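Local coordinates for beta 1-3 glucanase (Clostridium beijerinckii NCIMB 8052, PDB 5H4E), which probably hydrolyses beta-1,3-glucans, as a glycoside hydrolase family 64 beta-1,3-glucanase domain, at residues 303-306 and 307-311; 195-198 and 199-202. All coordinates share one frame; numbering follows the deposited sequence.

In the fold
Both contacts are local, each made within one short run of chain where a helix gives way to a loop. Contact 2 comes first in sequence. It covers the short helix 195-198 and the turn leading toward strand 206-207, just after helix 182-192. Contact 1 follows about a hundred residues later, at the C-terminal end of helix 294-309. Their centres lie 21 Å apart, and their nearest atoms are about 8 Å apart without touching. They share no helix or sheet, but both fall in the beta-1,3-glucanase family region. Contact 1 is buried and contact 2 only partly so. Contact 1 holds a Schellman motif, and contact 2 a type I turn straight after its helix.

Contact 1 of 2, residues 303-306 and 307-311; sequences VCAA and FNRHV
Asn308 carries its CG anti to its own carbonyl carbon (chi1 -78°), and this brings ND2 back to Cys304 O, 2.9 Å away. Val303 has CG1 anti to its backbone N (chi1 169°), which sets this methyl against the Phe307 ring, 3.7 Å from CE2. The two side chains run side by side, one helical turn apart. Cys304 O accepts twice. Asn308 N reaches it almost straight at 3.0 Å, in the carbonyl plane, while ND2 comes from above that plane. Asn308 ND2 also donates to Val282 O, and its OD1 accepts from Asn331, so both ends of the amide are held. The extended Arg309 chain runs back past Ala305, whose CB lies over one face of the guanidinium, 3.9 Å from NH1. Asp352 pairs with this guanidinium in a salt bridge. A Schellman motif closes the helix. His310 has positive phi (50°), its N bonds to Phe307 O at 3.0 Å, and Val311 N bonds to Ala306 O at 2.9 Å. Val311 CG2 then packs on Ala306 CB at 4.0 Å. Around this end of helix 294-309, Phe307 reaches Val282 of helix 279-284 and Ile230 and Val233 of helix 227-236.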
loop_
_atom_site.group_PDB
_atom_site.type_symbol
_atom_site.label_atom_id
_atom_site.label_comp_id
_atom_site.label_asym_id
_atom_site.label_seq_id
_atom_site.Cartn_x
_atom_site.Cartn_y
_atom_site.Cartn_z
ATOM N N VAL A 303 14.287 9.320 4.511
ATOM C CA VAL A 303 15.323 9.206 3.486
ATOM C C VAL A 303 14.782 8.440 2.276
ATOM O O VAL A 303 14.958 8.850 1.126
ATOM C CB VAL A 303 16.594 8.530 4.061
ATOM C CG1 VAL A 303 17.558 8.154 2.957
ATOM C CG2 VAL A 303 17.273 9.476 5.085
ATOM N N CYS A 304 14.079 7.346 2.525
ATOM C CA CYS A 304 13.484 6.607 1.418
ATOM C C CYS A 304 12.519 7.484 0.606
ATOM O O CYS A 304 12.585 7.536 -0.627
ATOM C CB CYS A 304 12.754 5.368 1.941
ATOM S SG CYS A 304 12.043 4.348 0.641
ATOM N N ALA A 305 11.622 8.169 1.305
ATOM C CA ALA A 305 10.655 9.041 0.644
ATOM C C ALA A 305 11.375 10.137 -0.133
ATOM O O ALA A 305 10.959 10.493 -1.233
ATOM C CB ALA A 305 9.692 9.648 1.658
ATOM N N ALA A 306 12.469 10.661 0.423
ATOM C CA ALA A 306 13.171 11.761 -0.254
ATOM C C ALA A 306 13.871 11.275 -1.529
ATOM O O ALA A 306 13.957 12.002 -2.532
ATOM C CB ALA A 306 14.175 12.419 0.698
ATOM N N PHE A 307 14.360 10.041 -1.504
ATOM C CA PHE A 307 14.890 9.445 -2.723
ATOM C C PHE A 307 13.806 9.309 -3.772
ATOM O O PHE A 307 13.988 9.773 -4.896
ATOM C CB PHE A 307 15.538 8.092 -2.441
ATOM C CG PHE A 307 16.994 8.195 -2.083
ATOM C CD1 PHE A 307 17.914 8.646 -3.017
ATOM C CD2 PHE A 307 17.446 7.839 -0.818
ATOM C CE1 PHE A 307 19.271 8.742 -2.695
ATOM C CE2 PHE A 307 18.802 7.947 -0.492
ATOM C CZ PHE A 307 19.700 8.386 -1.438
ATOM N N ASN A 308 12.667 8.712 -3.418
ATOM C CA ASN A 308 11.578 8.580 -4.384
ATOM C C ASN A 308 11.107 9.914 -4.961
ATOM O O ASN A 308 10.735 9.998 -6.140
ATOM C CB ASN A 308 10.383 7.869 -3.752
ATOM C CG ASN A 308 10.588 6.378 -3.673
ATOM O OD1 ASN A 308 10.391 5.665 -4.653
ATOM N ND2 ASN A 308 11.032 5.904 -2.521
ATOM N N ARG A 309 11.130 10.945 -4.124
ATOM C CA ARG A 309 10.643 12.273 -4.501
ATOM C C ARG A 309 11.738 13.149 -5.120
ATOM O O ARG A 309 11.459 14.275 -5.551
ATOM C CB ARG A 309 10.040 12.975 -3.275
ATOM C CG ARG A 309 8.748 12.323 -2.762
ATOM C CD ARG A 309 8.394 12.777 -1.340
ATOM N NE ARG A 309 7.131 12.195 -0.888
ATOM C CZ ARG A 309 6.700 12.214 0.372
ATOM N NH1 ARG A 309 7.442 12.772 1.329
ATOM N NH2 ARG A 309 5.533 11.654 0.684
ATOM N N HIS A 310 12.955 12.602 -5.193
ATOM C CA HIS A 310 14.162 13.299 -5.668
ATOM C C HIS A 310 14.347 14.655 -4.969
ATOM O O HIS A 310 14.405 15.696 -5.613
ATOM C CB HIS A 310 14.130 13.482 -7.200
ATOM C CG HIS A 310 15.462 13.833 -7.804
ATOM N ND1 HIS A 310 16.145 12.978 -8.647
ATOM C CD2 HIS A 310 16.223 14.954 -7.713
ATOM C CE1 HIS A 310 17.271 13.552 -9.039
ATOM N NE2 HIS A 310 17.342 14.750 -8.489
ATOM N N VAL A 311 14.455 14.634 -3.645
ATOM C CA VAL A 311 14.714 15.848 -2.876
ATOM C C VAL A 311 15.748 15.607 -1.771
ATOM O O VAL A 311 15.820 16.377 -0.808
ATOM C CB VAL A 311 13.419 16.424 -2.235
ATOM C CG1 VAL A 311 12.558 17.139 -3.282
ATOM C CG2 VAL A 311 12.625 15.329 -1.501
#

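Contact 2 of 2, residues 195-198 and 199-202; sequences AEFK and SLVH
The Phe197 ring meets Leu200 obliquely, with its CD1 3.9 Å from Leu200 CD1. The same ring lies edge-to-face with Tyr225 and meets Phe216 with the planes about 30° apart. These contacts form where the short, weakly bonded helix 195-198 runs into a type I beta turn from Lys198 to Val201. Phe197 and Leu200 lie side by side and point the same way, both buried. Leu200 has CG anti to its carbonyl carbon (chi1 -69°), and this carries CG to 3.4 Å from Phe197 O, about as close as CB, which the backbone places. That oxygen takes a weak bond from Leu200 N and a hydrogen bond with Tyr189 OH of helix 182-192. The turn is closed by Val201 N donating to Lys198 O at 3.3 Å, from above the carbonyl plane. Val201 CG2 sits 3.3 Å from the same oxygen. The side chain of Val201 also touches Tyr189 and Lys190, and Ile206 of strand 206-207. Two waters bridge the helix to Ser199. Water 1 donates to Ala195 O at 2.6 Å and accepts from Ser199 N. Water 2 donates to Glu196 O at 2.9 Å and is hydrogen-bonded to Ser199 OG at 2.6 Å.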
loop_
_atom_site.group_PDB
_atom_site.type_symbol
_atom_site.label_atom_id
_atom_site.label_comp_id
_atom_site.label_asym_id
_atom_site.label_seq_id
_atom_site.Cartn_x
_atom_site.Cartn_y
_atom_site.Cartn_z
ATOM N N ALA A 195 9.943 7.447 -20.379
ATOM C CA ALA A 195 10.024 6.175 -21.091
ATOM C C ALA A 195 10.197 4.965 -20.178
ATOM O O ALA A 195 9.575 3.939 -20.407
ATOM C CB ALA A 195 11.162 6.218 -22.108
ATOM N N GLU A 196 11.042 5.077 -19.155
ATOM C CA GLU A 196 11.310 3.939 -18.268
ATOM C C GLU A 196 10.055 3.407 -17.573
ATOM O O GLU A 196 10.000 2.241 -17.176
ATOM C CB GLU A 196 12.348 4.316 -17.202
ATOM C CG GLU A 196 13.712 4.668 -17.757
ATOM C CD GLU A 196 13.891 6.163 -17.995
ATOM O OE1 GLU A 196 12.887 6.898 -18.067
ATOM O OE2 GLU A 196 15.054 6.605 -18.103
ATOM N N PHE A 197 9.046 4.261 -17.418
ATOM C CA PHE A 197 7.858 3.887 -16.651
ATOM C C PHE A 197 6.676 3.450 -17.493
ATOM O O PHE A 197 5.686 2.967 -16.949
ATOM C CB PHE A 197 7.428 5.055 -15.763
ATOM C CG PHE A 197 8.378 5.323 -14.646
ATOM C CD1 PHE A 197 8.199 4.718 -13.413
ATOM C CD2 PHE A 197 9.468 6.156 -14.839
ATOM C CE1 PHE A 197 9.083 4.942 -12.380
ATOM C CE2 PHE A 197 10.367 6.385 -13.812
ATOM C CZ PHE A 197 10.167 5.777 -12.574
ATOM N N LYS A 198 6.778 3.610 -18.811
ATOM C CA LYS A 198 5.628 3.401 -19.690
ATOM C C LYS A 198 5.166 1.944 -19.770
ATOM O O LYS A 198 3.960 1.677 -19.800
ATOM C CB LYS A 198 5.934 3.920 -21.104
ATOM C CG LYS A 198 6.007 5.441 -21.205
ATOM C CD LYS A 198 5.866 5.899 -22.656
ATOM C CE LYS A 198 5.879 7.425 -22.775
ATOM N NZ LYS A 198 7.260 7.933 -22.703
ATOM N N SER A 199 6.103 0.999 -19.809
ATOM C CA SER A 199 5.706 -0.397 -20.025
ATOM C C SER A 199 5.228 -1.063 -18.739
ATOM O O SER A 199 4.952 -2.260 -18.721
ATOM C CB SER A 199 6.853 -1.211 -20.639
ATOM O OG SER A 199 7.904 -1.446 -19.713
ATOM N N LEU A 200 5.116 -0.288 -17.665
ATOM C CA LEU A 200 4.479 -0.791 -16.449
ATOM C C LEU A 200 3.000 -1.045 -16.704
ATOM O O LEU A 200 2.354 -1.795 -15.970
ATOM C CB LEU A 200 4.655 0.199 -15.288
ATOM C CG LEU A 200 6.096 0.321 -14.792
ATOM C CD1 LEU A 200 6.212 1.371 -13.650
ATOM C CD2 LEU A 200 6.659 -1.038 -14.363
ATOM N N VAL A 201 2.471 -0.400 -17.744
ATOM C CA VAL A 201 1.082 -0.561 -18.142
ATOM C C VAL A 201 0.837 -1.916 -18.789
ATOM O O VAL A 201 1.470 -2.249 -19.795
ATOM C CB VAL A 201 0.653 0.512 -19.162
ATOM C CG1 VAL A 201 -0.798 0.305 -19.585
ATOM C CG2 VAL A 201 0.846 1.884 -18.592
ATOM N N HIS A 202 -0.079 -2.687 -18.210
ATOM C CA HIS A 202 -0.600 -3.885 -18.861
ATOM C C HIS A 202 -2.078 -3.656 -19.064
ATOM O O HIS A 202 -2.616 -2.662 -18.583
ATOM C CB HIS A 202 -0.337 -5.145 -18.017
ATOM C CG HIS A 202 1.118 -5.496 -17.902
ATOM N ND1 HIS A 202 1.630 -6.714 -18.302
ATOM C CD2 HIS A 202 2.176 -4.769 -17.468
ATOM C CE1 HIS A 202 2.936 -6.731 -18.095
ATOM N NE2 HIS A 202 3.293 -5.564 -17.588
HETATM O O HOH W 1 9.056 1.415 -20.423
HETATM O O HOH W 2 8.410 -0.131 -17.581
#